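PDB 2W8D: processed glycerol phosphate lipoteichoic acid synthase 2, which is a lipoteichoic acid synthase from Bacillus subtilis whose C-terminal domain belongs to the sulfatase family of the alkaline phosphatase clan and holds a magnesium ion. Local coordinates for residues A[202-213]-A[223-233]; A[115-124]-A[318-328]. One frame throughout, in Å; residues are numbered along the deposited sequence.

Interaction 1: A[202-213]-A[223-233]; sequences FGMDEGDTDFPA and NYFQSAHYLDQ
Phe202 and Tyr224 open the contact with a T-shaped pair: the tyrosine drives its CD1 edge over the centre of the phenylalanine face, ring planes at 83°. They belong to an alpha/beta domain of the sulfatase family, in which the irregular loop 202-213 folds back on helix 219-244, the helix it leads into. Around the next turn the selenium end of Met204, bent at both inner torsions, drops between Ser227 and Tyr230; its SE sits 3.8 Å from Ser227 CB and oblique to the tyrosine ring, a Met-aromatic contact, while CE makes a CH-pi contact over one face. Asp208 O meets that ring at its edge, while Tyr230 OH reaches on to the backbone of Lys172. Thr209 fills the groove beside it, with CG2 3.6 Å from Gln226 O. Phe211 then turns inward and forms an offset stack on His229, planes at 28°, and the imidazole is held from outside by Val56 O, which pairs with ND1. CG of His229 stands anti to the backbone N (chi1 -177°), which swings the imidazole out from the helix, Phe211 CD1 lying over its centre. His229 CB also lies over a face of the Phe211 ring, a CH-pi contact. At the far rim of the imidazole a water bridges the two segments, 2.6 Å from His229 NE2 and 2.7 Å from Asp210 OD1, to which it donates.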
loop_
_atom_site.group_PDB
_atom_site.type_symbol
_atom_site.label_atom_id
_atom_site.label_comp_id
_atom_site.label_asym_id
_atom_site.label_seq_id
_atom_site.Cartn_x
_atom_site.Cartn_y
_atom_site.Cartn_z
ATOM N N PHE A 202 15.676 -10.255 -7.492
ATOM C CA PHE A 202 16.035 -8.894 -7.971
ATOM C C PHE A 202 17.034 -8.818 -9.154
ATOM O O PHE A 202 17.558 -7.748 -9.473
ATOM C CB PHE A 202 16.534 -8.020 -6.794
ATOM C CG PHE A 202 15.579 -7.977 -5.631
ATOM C CD1 PHE A 202 14.307 -7.449 -5.782
ATOM C CD2 PHE A 202 15.958 -8.454 -4.386
ATOM C CE1 PHE A 202 13.439 -7.422 -4.743
ATOM C CE2 PHE A 202 15.091 -8.416 -3.311
ATOM C CZ PHE A 202 13.834 -7.911 -3.466
ATOM N N GLY A 203 17.319 -9.931 -9.804
ATOM C CA GLY A 203 18.112 -9.831 -11.049
ATOM C C GLY A 203 17.381 -8.922 -12.045
ATOM O O GLY A 203 16.149 -8.826 -12.031
HETATM N N MSE A 204 18.111 -8.203 -12.875
HETATM C CA MSE A 204 17.473 -7.597 -14.057
HETATM C C MSE A 204 18.350 -7.981 -15.233
HETATM O O MSE A 204 19.542 -8.194 -15.052
HETATM C CB MSE A 204 17.288 -6.068 -13.926
HETATM C CG MSE A 204 15.981 -5.511 -14.557
HETATM SE SE MSE A 204 14.260 -5.680 -13.511
HETATM C CE MSE A 204 13.078 -6.148 -15.017
ATOM N N ASP A 205 17.762 -8.121 -16.419
ATOM C CA ASP A 205 18.543 -8.475 -17.619
ATOM C C ASP A 205 19.315 -7.268 -18.144
ATOM O O ASP A 205 18.780 -6.166 -18.190
ATOM C CB ASP A 205 17.633 -9.027 -18.732
ATOM C CG ASP A 205 16.606 -10.066 -18.223
ATOM O OD1 ASP A 205 16.460 -11.118 -18.882
ATOM O OD2 ASP A 205 15.923 -9.841 -17.193
ATOM N N GLU A 206 20.576 -7.466 -18.524
ATOM C CA GLU A 206 21.266 -6.493 -19.389
ATOM C C GLU A 206 20.632 -6.609 -20.762
ATOM O O GLU A 206 20.319 -7.712 -21.212
ATOM C CB GLU A 206 22.784 -6.723 -19.464
ATOM C CG GLU A 206 23.658 -5.551 -18.917
ATOM C CD GLU A 206 24.401 -4.729 -20.015
ATOM O OE1 GLU A 206 24.396 -5.125 -21.209
ATOM O OE2 GLU A 206 25.009 -3.680 -19.679
ATOM N N GLY A 207 20.384 -5.479 -21.413
ATOM C CA GLY A 207 20.602 -4.168 -20.842
ATOM C C GLY A 207 19.249 -3.512 -20.736
ATOM O O GLY A 207 18.898 -2.668 -21.555
ATOM N N ASP A 208 18.472 -3.923 -19.740
ATOM C CA ASP A 208 17.224 -3.236 -19.423
ATOM C C ASP A 208 17.407 -2.053 -18.480
ATOM O O ASP A 208 16.545 -1.175 -18.403
ATOM C CB ASP A 208 16.175 -4.207 -18.901
ATOM C CG ASP A 208 15.280 -4.724 -20.008
ATOM O OD1 ASP A 208 15.393 -4.257 -21.176
ATOM O OD2 ASP A 208 14.449 -5.603 -19.710
ATOM N N THR A 209 18.536 -2.025 -17.780
ATOM C CA THR A 209 18.928 -0.831 -17.049
ATOM C C THR A 209 20.459 -0.729 -17.011
ATOM O O THR A 209 21.165 -1.715 -17.266
ATOM C CB THR A 209 18.192 -0.735 -15.652
ATOM O OG1 THR A 209 17.435 0.488 -15.590
ATOM C CG2 THR A 209 19.151 -0.891 -14.428
ATOM N N ASP A 210 20.965 0.472 -16.755
ATOM C CA ASP A 210 22.413 0.728 -16.818
ATOM C C ASP A 210 23.067 0.898 -15.442
ATOM O O ASP A 210 24.277 1.146 -15.337
ATOM C CB ASP A 210 22.703 1.958 -17.684
ATOM C CG ASP A 210 21.883 3.179 -17.271
ATOM O OD1 ASP A 210 20.688 3.022 -16.897
ATOM O OD2 ASP A 210 22.439 4.300 -17.338
ATOM N N PHE A 211 22.269 0.765 -14.396
ATOM C CA PHE A 211 22.740 1.058 -13.049
ATOM C C PHE A 211 23.772 0.053 -12.540
ATOM O O PHE A 211 23.635 -1.131 -12.790
ATOM C CB PHE A 211 21.539 1.093 -12.105
ATOM C CG PHE A 211 21.723 1.999 -10.938
ATOM C CD1 PHE A 211 21.655 3.378 -11.101
ATOM C CD2 PHE A 211 21.971 1.473 -9.667
ATOM C CE1 PHE A 211 21.834 4.223 -10.019
ATOM C CE2 PHE A 211 22.149 2.308 -8.566
ATOM C CZ PHE A 211 22.097 3.685 -8.740
ATOM N N PRO A 212 24.793 0.516 -11.799
ATOM C CA PRO A 212 25.695 -0.442 -11.157
ATOM C C PRO A 212 25.017 -1.262 -10.046
ATOM O O PRO A 212 23.992 -0.847 -9.469
ATOM C CB PRO A 212 26.764 0.453 -10.538
ATOM C CG PRO A 212 26.062 1.713 -10.271
ATOM C CD PRO A 212 25.147 1.902 -11.453
ATOM N N ALA A 213 25.572 -2.432 -9.751
ATOM C CA ALA A 213 25.080 -3.207 -8.616
ATOM C C ALA A 213 25.896 -2.705 -7.441
ATOM O O ALA A 213 27.027 -2.282 -7.629
ATOM C CB ALA A 213 25.278 -4.703 -8.843
ATOM N N ASN A 223 21.677 -6.699 -6.205
ATOM C CA ASN A 223 20.822 -6.575 -7.398
ATOM C C ASN A 223 19.535 -5.820 -7.107
ATOM O O ASN A 223 18.842 -5.345 -8.020
ATOM C CB ASN A 223 20.493 -7.952 -7.973
ATOM C CG ASN A 223 21.701 -8.621 -8.600
ATOM O OD1 ASN A 223 22.715 -7.985 -8.885
ATOM N ND2 ASN A 223 21.603 -9.916 -8.801
ATOM N N TYR A 224 19.209 -5.720 -5.825
ATOM C CA TYR A 224 18.074 -4.928 -5.408
ATOM C C TYR A 224 18.133 -3.528 -6.047
ATOM O O TYR A 224 17.135 -3.046 -6.551
ATOM C CB TYR A 224 18.088 -4.806 -3.895
ATOM C CG TYR A 224 16.855 -4.168 -3.326
ATOM C CD1 TYR A 224 15.603 -4.806 -3.398
ATOM C CD2 TYR A 224 16.928 -2.921 -2.715
ATOM C CE1 TYR A 224 14.465 -4.201 -2.868
ATOM C CE2 TYR A 224 15.792 -2.312 -2.173
ATOM C CZ TYR A 224 14.573 -2.950 -2.237
ATOM O OH TYR A 224 13.486 -2.328 -1.663
ATOM N N PHE A 225 19.300 -2.891 -5.986
ATOM C CA PHE A 225 19.442 -1.496 -6.364
ATOM C C PHE A 225 19.233 -1.282 -7.842
ATOM O O PHE A 225 18.739 -0.232 -8.212
ATOM C CB PHE A 225 20.815 -0.928 -5.980
ATOM C CG PHE A 225 21.099 -1.019 -4.527
ATOM C CD1 PHE A 225 20.500 -0.118 -3.625
ATOM C CD2 PHE A 225 21.944 -2.009 -4.029
ATOM C CE1 PHE A 225 20.738 -0.202 -2.238
ATOM C CE2 PHE A 225 22.177 -2.103 -2.636
ATOM C CZ PHE A 225 21.572 -1.192 -1.753
ATOM N N GLN A 226 19.619 -2.271 -8.661
ATOM C CA GLN A 226 19.376 -2.267 -10.099
ATOM C C GLN A 226 17.911 -2.381 -10.481
ATOM O O GLN A 226 17.441 -1.628 -11.332
ATOM C CB GLN A 226 20.134 -3.403 -10.780
ATOM C CG GLN A 226 21.618 -3.285 -10.664
ATOM C CD GLN A 226 22.337 -4.051 -11.745
ATOM O OE1 GLN A 226 21.750 -4.905 -12.408
ATOM N NE2 GLN A 226 23.615 -3.749 -11.935
ATOM N N SER A 227 17.177 -3.317 -9.877
ATOM C CA SER A 227 15.758 -3.426 -10.221
ATOM C C SER A 227 14.944 -2.294 -9.614
ATOM O O SER A 227 13.931 -1.887 -10.179
ATOM C CB SER A 227 15.150 -4.810 -9.924
ATOM O OG SER A 227 15.683 -5.318 -8.731
ATOM N N ALA A 228 15.400 -1.757 -8.485
ATOM C CA ALA A 228 14.756 -0.564 -7.926
ATOM C C ALA A 228 14.924 0.633 -8.903
ATOM O O ALA A 228 13.990 1.400 -9.116
ATOM C CB ALA A 228 15.319 -0.220 -6.552
ATOM N N HIS A 229 16.108 0.772 -9.478
ATOM C CA HIS A 229 16.404 1.856 -10.416
ATOM C C HIS A 229 15.506 1.681 -11.635
ATOM O O HIS A 229 14.922 2.639 -12.084
ATOM C CB HIS A 229 17.905 1.856 -10.793
ATOM C CG HIS A 229 18.332 2.982 -11.699
ATOM N ND1 HIS A 229 18.493 4.280 -11.261
ATOM C CD2 HIS A 229 18.673 2.991 -13.012
ATOM C CE1 HIS A 229 18.909 5.037 -12.265
ATOM N NE2 HIS A 229 19.030 4.276 -13.335
ATOM N N TYR A 230 15.347 0.443 -12.115
ATOM C CA TYR A 230 14.438 0.152 -13.211
ATOM C C TYR A 230 12.961 0.541 -12.889
ATOM O O TYR A 230 12.265 1.176 -13.729
ATOM C CB TYR A 230 14.580 -1.323 -13.654
ATOM C CG TYR A 230 13.642 -1.719 -14.780
ATOM C CD1 TYR A 230 14.013 -1.553 -16.118
ATOM C CD2 TYR A 230 12.365 -2.212 -14.505
ATOM C CE1 TYR A 230 13.147 -1.894 -17.149
ATOM C CE2 TYR A 230 11.501 -2.554 -15.501
ATOM C CZ TYR A 230 11.895 -2.378 -16.830
ATOM O OH TYR A 230 11.039 -2.716 -17.818
ATOM N N LEU A 231 12.487 0.151 -11.708
ATOM C CA LEU A 231 11.167 0.547 -11.195
ATOM C C LEU A 231 11.009 2.082 -11.254
ATOM O O LEU A 231 9.995 2.592 -11.719
ATOM C CB LEU A 231 10.967 0.045 -9.749
ATOM C CG LEU A 231 9.596 0.310 -9.091
ATOM C CD1 LEU A 231 8.402 0.033 -10.032
ATOM C CD2 LEU A 231 9.379 -0.488 -7.808
ATOM N N ASP A 232 12.023 2.791 -10.790
ATOM C CA ASP A 232 11.997 4.241 -10.778
ATOM C C ASP A 232 11.858 4.870 -12.184
ATOM O O ASP A 232 11.100 5.801 -12.367
ATOM C CB ASP A 232 13.239 4.770 -10.095
ATOM C CG ASP A 232 13.195 6.261 -9.880
ATOM O OD1 ASP A 232 12.459 6.656 -8.939
ATOM O OD2 ASP A 232 13.902 7.019 -10.622
ATOM N N GLN A 233 12.570 4.346 -13.169
ATOM C CA GLN A 233 12.386 4.775 -14.562
ATOM C C GLN A 233 10.985 4.504 -15.093
ATOM O O GLN A 233 10.449 5.311 -15.842
ATOM C CB GLN A 233 13.452 4.152 -15.459
ATOM C CG GLN A 233 14.874 4.593 -15.052
ATOM C CD GLN A 233 15.993 3.951 -15.876
ATOM O OE1 GLN A 233 15.879 2.810 -16.335
ATOM N NE2 GLN A 233 17.081 4.690 -16.063
HETATM O O HOH W 1 20.366 5.249 -15.373
#

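Interaction 2: A[115-124]-A[318-328]; sequences VPAILKSKNY and LHLLGVDTKDY
Lys122 NZ donates to Leu321 O at 2.8 Å, tilted from the carbonyl plane, with a C=O...N angle of 145°. The lysine gets there by bending at its second and third torsions, which brings CE within van der Waals range of Val323 CG1. The carbonyl it meets lies just ahead of Gly322, where helix 313-320 ends in a Schellman motif with positive phi. Away from this bond the contact is apolar. Val115 and Leu318 meet tip to tip, CG1 to CD1 at 3.8 Å. Leu119 slides past Leu318, CD2 against Leu318 CD1, and its CD1 meets Leu321 CD1. Ile118 carries the other end: its CD1 sits over the centre of the Tyr328 ring, 3.6 Å from the centroid and 12° off the normal, while CG2 lies 3.4 Å from Tyr328 OH. CG1 is anti to the carbonyl carbon (chi1 -66°), which directs CD1 at the ring. Tyr124 OH touches Leu321 CD2 but bonds to Lys32 O; the side chains of Tyr124, Val115 and Leu119 also touch Tyr190 of strand 189-194. Apolar packing thus joins segment 115-124 to the end of helix 313-320 and the turn after it, and Lys122 would probably add a favourable charge-dipole term, since its ammonium faces the helix's carbonyl end.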
loop_
_atom_site.group_PDB
_atom_site.type_symbol
_atom_site.label_atom_id
_atom_site.label_comp_id
_atom_site.label_asym_id
_atom_site.label_seq_id
_atom_site.Cartn_x
_atom_site.Cartn_y
_atom_site.Cartn_z
ATOM N N VAL A 115 -13.650 0.425 -0.939
ATOM C CA VAL A 115 -13.540 1.713 -1.602
ATOM C C VAL A 115 -14.054 1.694 -3.052
ATOM O O VAL A 115 -14.939 2.463 -3.385
ATOM C CB VAL A 115 -12.094 2.229 -1.527
ATOM C CG1 VAL A 115 -12.007 3.616 -2.103
ATOM C CG2 VAL A 115 -11.643 2.230 -0.054
ATOM N N PRO A 116 -13.539 0.798 -3.909
ATOM C CA PRO A 116 -14.163 0.834 -5.241
ATOM C C PRO A 116 -15.675 0.681 -5.210
ATOM O O PRO A 116 -16.351 1.241 -6.068
ATOM C CB PRO A 116 -13.531 -0.342 -5.989
ATOM C CG PRO A 116 -12.624 -1.066 -4.974
ATOM C CD PRO A 116 -12.420 -0.166 -3.818
ATOM N N ALA A 117 -16.208 -0.038 -4.226
ATOM C CA ALA A 117 -17.662 -0.226 -4.121
ATOM C C ALA A 117 -18.364 1.010 -3.534
ATOM O O ALA A 117 -19.440 1.401 -4.007
ATOM C CB ALA A 117 -18.002 -1.473 -3.339
ATOM N N ILE A 118 -17.737 1.628 -2.529
ATOM C CA ILE A 118 -18.226 2.881 -1.964
ATOM C C ILE A 118 -18.367 3.932 -3.076
ATOM O O ILE A 118 -19.407 4.570 -3.236
ATOM C CB ILE A 118 -17.287 3.413 -0.834
ATOM C CG1 ILE A 118 -17.318 2.449 0.347
ATOM C CG2 ILE A 118 -17.710 4.850 -0.395
ATOM C CD1 ILE A 118 -16.377 2.751 1.472
ATOM N N LEU A 119 -17.306 4.061 -3.857
ATOM C CA LEU A 119 -17.235 5.018 -4.930
ATOM C C LEU A 119 -18.228 4.822 -6.093
ATOM O O LEU A 119 -18.351 5.712 -6.925
ATOM C CB LEU A 119 -15.791 5.112 -5.416
ATOM C CG LEU A 119 -14.920 5.797 -4.358
ATOM C CD1 LEU A 119 -13.462 5.923 -4.773
ATOM C CD2 LEU A 119 -15.538 7.181 -4.042
ATOM N N LYS A 120 -18.944 3.690 -6.146
ATOM C CA LYS A 120 -19.914 3.449 -7.223
ATOM C C LYS A 120 -21.036 4.461 -7.198
ATOM O O LYS A 120 -21.534 4.855 -8.239
ATOM C CB LYS A 120 -20.536 2.042 -7.147
ATOM C CG LYS A 120 -19.882 1.011 -8.051
ATOM C CD LYS A 120 -19.723 -0.297 -7.304
ATOM C CE LYS A 120 -18.446 -1.048 -7.727
ATOM N NZ LYS A 120 -18.433 -1.514 -9.155
ATOM N N SER A 121 -21.446 4.850 -5.997
ATOM C CA SER A 121 -22.537 5.801 -5.801
ATOM C C SER A 121 -22.122 7.215 -6.235
ATOM O O SER A 121 -22.979 8.097 -6.414
ATOM C CB SER A 121 -22.950 5.814 -4.332
ATOM O OG SER A 121 -21.827 6.112 -3.518
ATOM N N LYS A 122 -20.816 7.412 -6.392
ATOM C CA LYS A 122 -20.255 8.585 -7.050
ATOM C C LYS A 122 -19.880 8.324 -8.533
ATOM O O LYS A 122 -19.217 9.150 -9.148
ATOM C CB LYS A 122 -19.049 9.146 -6.254
ATOM C CG LYS A 122 -19.418 10.082 -5.062
ATOM C CD LYS A 122 -18.557 11.397 -5.021
ATOM C CE LYS A 122 -17.084 11.158 -4.562
ATOM N NZ LYS A 122 -16.100 12.337 -4.647
ATOM N N ASN A 123 -20.310 7.187 -9.100
ATOM C CA ASN A 123 -20.106 6.846 -10.539
ATOM C C ASN A 123 -18.678 6.481 -10.983
ATOM O O ASN A 123 -18.319 6.662 -12.158
ATOM C CB ASN A 123 -20.659 7.952 -11.453
ATOM C CG ASN A 123 -22.100 8.237 -11.181
ATOM O OD1 ASN A 123 -22.935 7.326 -11.194
ATOM N ND2 ASN A 123 -22.411 9.494 -10.897
ATOM N N TYR A 124 -17.874 5.955 -10.061
ATOM C CA TYR A 124 -16.511 5.526 -10.406
ATOM C C TYR A 124 -16.520 4.165 -11.093
ATOM O O TYR A 124 -17.141 3.208 -10.619
ATOM C CB TYR A 124 -15.565 5.514 -9.173
ATOM C CG TYR A 124 -15.069 6.911 -8.739
ATOM C CD1 TYR A 124 -13.724 7.277 -8.863
ATOM C CD2 TYR A 124 -15.948 7.849 -8.192
ATOM C CE1 TYR A 124 -13.298 8.546 -8.459
ATOM C CE2 TYR A 124 -15.526 9.112 -7.797
ATOM C CZ TYR A 124 -14.214 9.464 -7.944
ATOM O OH TYR A 124 -13.814 10.716 -7.521
ATOM N N LEU A 318 -10.270 8.690 0.701
ATOM C CA LEU A 318 -11.700 8.946 0.693
ATOM C C LEU A 318 -11.992 10.366 1.173
ATOM O O LEU A 318 -12.759 11.085 0.547
ATOM C CB LEU A 318 -12.426 7.906 1.543
ATOM C CG LEU A 318 -13.367 6.880 0.910
ATOM C CD1 LEU A 318 -13.373 6.801 -0.635
ATOM C CD2 LEU A 318 -13.180 5.534 1.548
ATOM N N HIS A 319 -11.330 10.767 2.255
ATOM C CA HIS A 319 -11.445 12.115 2.794
ATOM C C HIS A 319 -11.050 13.169 1.783
ATOM O O HIS A 319 -11.790 14.129 1.604
ATOM C CB HIS A 319 -10.699 12.271 4.131
ATOM C CG HIS A 319 -11.373 11.551 5.262
ATOM N ND1 HIS A 319 -10.827 11.452 6.524
ATOM C CD2 HIS A 319 -12.545 10.865 5.304
ATOM C CE1 HIS A 319 -11.634 10.747 7.298
ATOM N NE2 HIS A 319 -12.686 10.384 6.582
ATOM N N LEU A 320 -9.929 12.959 1.096
ATOM C CA LEU A 320 -9.504 13.867 0.026
ATOM C C LEU A 320 -10.611 14.019 -1.037
ATOM O O LEU A 320 -10.813 15.112 -1.575
ATOM C CB LEU A 320 -8.191 13.406 -0.616
ATOM C CG LEU A 320 -6.868 13.773 0.084
ATOM C CD1 LEU A 320 -5.715 12.932 -0.449
ATOM C CD2 LEU A 320 -6.534 15.248 -0.054
ATOM N N LEU A 321 -11.348 12.937 -1.293
ATOM C CA LEU A 321 -12.423 12.949 -2.298
ATOM C C LEU A 321 -13.741 13.482 -1.762
ATOM O O LEU A 321 -14.748 13.527 -2.474
ATOM C CB LEU A 321 -12.639 11.544 -2.858
ATOM C CG LEU A 321 -11.536 10.876 -3.673
ATOM C CD1 LEU A 321 -11.895 9.407 -3.850
ATOM C CD2 LEU A 321 -11.410 11.552 -5.023
ATOM N N GLY A 322 -13.747 13.885 -0.503
ATOM C CA GLY A 322 -14.961 14.450 0.075
ATOM C C GLY A 322 -15.943 13.398 0.551
ATOM O O GLY A 322 -17.100 13.702 0.760
ATOM N N VAL A 323 -15.501 12.155 0.750
ATOM C CA VAL A 323 -16.437 11.176 1.300
ATOM C C VAL A 323 -16.230 10.814 2.757
ATOM O O VAL A 323 -15.157 10.431 3.181
ATOM C CB VAL A 323 -16.827 9.992 0.328
ATOM C CG1 VAL A 323 -15.955 9.951 -0.901
ATOM C CG2 VAL A 323 -16.933 8.642 1.039
ATOM N N ASP A 324 -17.304 10.991 3.510
ATOM C CA ASP A 324 -17.345 10.773 4.948
ATOM C C ASP A 324 -17.306 9.285 5.316
ATOM O O ASP A 324 -18.186 8.518 4.919
ATOM C CB ASP A 324 -18.621 11.425 5.518
ATOM C CG ASP A 324 -18.746 11.258 7.027
ATOM O OD1 ASP A 324 -17.715 10.959 7.693
ATOM O OD2 ASP A 324 -19.877 11.439 7.538
ATOM N N THR A 325 -16.297 8.907 6.102
ATOM C CA THR A 325 -16.036 7.512 6.443
ATOM C C THR A 325 -16.520 7.093 7.832
ATOM O O THR A 325 -16.290 5.954 8.245
ATOM C CB THR A 325 -14.540 7.162 6.320
ATOM O OG1 THR A 325 -13.766 8.051 7.129
ATOM C CG2 THR A 325 -14.076 7.240 4.884
ATOM N N LYS A 326 -17.183 7.999 8.545
ATOM C CA LYS A 326 -17.712 7.710 9.884
ATOM C C LYS A 326 -18.676 6.526 9.949
ATOM O O LYS A 326 -18.779 5.875 10.987
ATOM C CB LYS A 326 -18.382 8.953 10.504
ATOM C CG LYS A 326 -18.576 8.848 12.031
ATOM C CD LYS A 326 -18.831 10.201 12.719
ATOM C CE LYS A 326 -18.477 10.153 14.220
ATOM N NZ LYS A 326 -17.931 11.470 14.718
ATOM N N ASP A 327 -19.393 6.261 8.864
ATOM C CA ASP A 327 -20.370 5.174 8.887
ATOM C C ASP A 327 -19.814 3.803 8.455
ATOM O O ASP A 327 -20.526 2.805 8.499
ATOM C CB ASP A 327 -21.632 5.541 8.103
ATOM C CG ASP A 327 -22.897 4.960 8.737
ATOM O OD1 ASP A 327 -22.795 4.323 9.811
ATOM O OD2 ASP A 327 -24.001 5.137 8.174
ATOM N N TYR A 328 -18.540 3.747 8.076
ATOM C CA TYR A 328 -17.901 2.478 7.693
ATOM C C TYR A 328 -17.071 1.857 8.789
ATOM O O TYR A 328 -16.447 2.554 9.585
ATOM C CB TYR A 328 -17.021 2.671 6.465
ATOM C CG TYR A 328 -17.802 3.208 5.315
ATOM C CD1 TYR A 328 -18.672 2.382 4.602
ATOM C CD2 TYR A 328 -17.706 4.549 4.947
ATOM C CE1 TYR A 328 -19.398 2.860 3.542
ATOM C CE2 TYR A 328 -18.452 5.044 3.882
ATOM C CZ TYR A 328 -19.296 4.184 3.188
ATOM O OH TYR A 328 -20.045 4.651 2.132
#

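How the interactions relate
The two contacts lie on opposite sides of the chain's centre, with centres 38 Å apart and nearest atoms about 21 Å apart, so neither touches the other. Strand 189-194 connects them: Tyr190 packs against segment 115-124 of interaction 2, and the chain after this strand runs into the loop of interaction 1. The whole of interaction 1 falls in the 193 residues between the segments of interaction 2. Interaction 1 comes near the metal site at one point: the Phe202 side chain is about 8 Å from the magnesium ion, which is bound by Glu40, phosphothreonine Thr84, Asp258 and His259. Interaction 2 instead packs beside strand 189-194 of the central sheet.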